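D-methionine-binding lipoprotein MetQ (PDB 4YAH) captures methionine as the substrate-binding lipoprotein of an ATP-driven ABC transporter that imports D-methionine in Escherichia coli. Local coordinates at residues 147-151 against 152-156. Sequence-based numbering, arbitrary orientation.
Sequences LLLQK and VGLIK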
loop_
_atom_site.group_PDB
_atom_site.type_symbol
_atom_site.label_atom_id
_atom_site.label_comp_id
_atom_site.label_asym_id
_atom_site.label_seq_id
_atom_site.Cartn_x
_atom_site.Cartn_y
_atom_site.Cartn_z
ATOM N N LEU A 147 4.587 11.376 8.750
ATOM C CA LEU A 147 4.317 10.983 10.129
ATOM C C LEU A 147 5.360 9.976 10.619
ATOM O O LEU A 147 5.757 10.018 11.777
ATOM C CB LEU A 147 2.904 10.411 10.252
ATOM C CG LEU A 147 1.838 11.488 10.098
ATOM C CD1 LEU A 147 0.481 10.818 9.896
ATOM C CD2 LEU A 147 1.818 12.434 11.287
ATOM N N LEU A 148 5.822 9.097 9.726
ATOM C CA LEU A 148 6.834 8.114 10.101
ATOM C C LEU A 148 8.180 8.803 10.363
ATOM O O LEU A 148 8.874 8.475 11.338
ATOM C CB LEU A 148 6.958 7.029 9.023
ATOM C CG LEU A 148 7.985 5.922 9.292
ATOM C CD1 LEU A 148 7.787 5.274 10.647
ATOM C CD2 LEU A 148 7.915 4.859 8.214
ATOM N N LEU A 149 8.533 9.766 9.513
ATOM C CA LEU A 149 9.770 10.522 9.681
ATOM C C LEU A 149 9.732 11.320 10.985
ATOM O O LEU A 149 10.773 11.535 11.619
ATOM C CB LEU A 149 9.985 11.452 8.492
ATOM C CG LEU A 149 10.258 10.714 7.176
ATOM C CD1 LEU A 149 10.353 11.687 6.009
ATOM C CD2 LEU A 149 11.504 9.853 7.234
ATOM N N GLN A 150 8.539 11.756 11.378
ATOM C CA GLN A 150 8.376 12.462 12.650
ATOM C C GLN A 150 8.526 11.478 13.813
ATOM O O GLN A 150 9.183 11.772 14.816
ATOM C CB GLN A 150 7.015 13.173 12.715
ATOM C CG GLN A 150 6.731 13.823 14.083
ATOM C CD GLN A 150 5.434 14.616 14.091
ATOM O OE1 GLN A 150 5.451 15.838 14.205
ATOM N NE2 GLN A 150 4.311 13.920 13.970
ATOM N N LYS A 151 7.906 10.310 13.674
ATOM C CA LYS A 151 7.974 9.280 14.700
ATOM C C LYS A 151 9.416 8.908 15.046
ATOM O O LYS A 151 9.736 8.682 16.218
ATOM C CB LYS A 151 7.204 8.048 14.245
ATOM C CG LYS A 151 7.284 6.835 15.151
ATOM C CD LYS A 151 6.602 5.655 14.473
ATOM C CE LYS A 151 7.023 4.314 15.055
ATOM N NZ LYS A 151 6.456 4.101 16.411
ATOM N N VAL A 152 10.277 8.821 14.037
ATOM C CA VAL A 152 11.669 8.440 14.284
ATOM C C VAL A 152 12.539 9.659 14.587
ATOM O O VAL A 152 13.757 9.536 14.726
ATOM C CB VAL A 152 12.239 7.629 13.088
ATOM C CG1 VAL A 152 11.371 6.410 12.853
ATOM C CG2 VAL A 152 12.327 8.471 11.814
ATOM N N GLY A 153 11.912 10.831 14.687
ATOM C CA GLY A 153 12.575 12.022 15.211
ATOM C C GLY A 153 13.371 12.877 14.233
ATOM O O GLY A 153 14.113 13.778 14.646
ATOM N N LEU A 154 13.227 12.613 12.938
ATOM C CA LEU A 154 13.983 13.348 11.940
ATOM C C LEU A 154 13.384 14.726 11.685
ATOM O O LEU A 154 14.107 15.680 11.395
ATOM C CB LEU A 154 14.057 12.556 10.645
ATOM C CG LEU A 154 14.934 11.305 10.710
ATOM C CD1 LEU A 154 14.765 10.472 9.465
ATOM C CD2 LEU A 154 16.397 11.676 10.860
ATOM N N ILE A 155 12.068 14.833 11.821
ATOM C CA ILE A 155 11.371 16.086 11.585
ATOM C C ILE A 155 10.283 16.270 12.631
ATOM O O ILE A 155 9.899 15.322 13.328
ATOM C CB ILE A 155 10.716 16.141 10.183
ATOM C CG1 ILE A 155 9.668 15.031 10.048
ATOM C CG2 ILE A 155 11.760 16.032 9.105
ATOM C CD1 ILE A 155 8.953 15.003 8.698
ATOM N N LYS A 156 9.772 17.489 12.732
ATOM C CA LYS A 156 8.572 17.742 13.505
ATOM C C LYS A 156 7.574 18.465 12.624
ATOM O O LYS A 156 7.942 19.345 11.839
ATOM C CB LYS A 156 8.874 18.557 14.769
ATOM C CG LYS A 156 7.654 18.728 15.676
ATOM C CD LYS A 156 8.016 19.388 16.998
ATOM C CE LYS A 156 6.829 20.148 17.580
ATOM N NZ LYS A 156 5.526 19.429 17.409
HETATM O O HOH W 1 3.944 17.375 15.871
HETATM O O HOH W 2 9.799 14.574 16.027
#
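Val152 closes the last turn of helix 139-151, its N bonded to Leu148 O at 3.1 Å. Its methyl CG2, wedged between backbone N and carbonyl carbon (CG1 has chi1 -57°), lies 3.4 Å from Leu149 O, while CG1 leans toward Leu148 CD1; Phe219 of strand 219-220 also meets this side chain. Substituting alanine here removes both methyls and would probably leave Leu148 CD1 and Phe219 without their apolar neighbour and the Leu149 carbonyl less shielded. Gly153 turns to positive phi (86°), and two bonds back into the last turn complete a Schellman motif: Gly153 N to Gln150 O, from well above the carbonyl plane, and Leu154 N to Leu149 O at 3.0 Å, almost in line with that carbonyl. The side chain of Leu154 crosses that of Leu149, Leu154 CD1 lying 4.0 Å from Leu149 CD2, and continues onto Leu124 and Leu127. Ile155 folds its side chain back along the helix end, CD1 3.7 Å from Leu149 CB; its O receives a CA-H...O contact from Gln150 CA (3.3 Å), and one water donates to both this O and Gln150 O. At Lys156, where strand 156-157 begins, the extended Gln150 side chain accepts from Leu157 N through OE1. The last carbonyls of the helix are thus met by turn amides and water, while Leu149, Leu154 and Ile155 put carbon against carbon on the buried side.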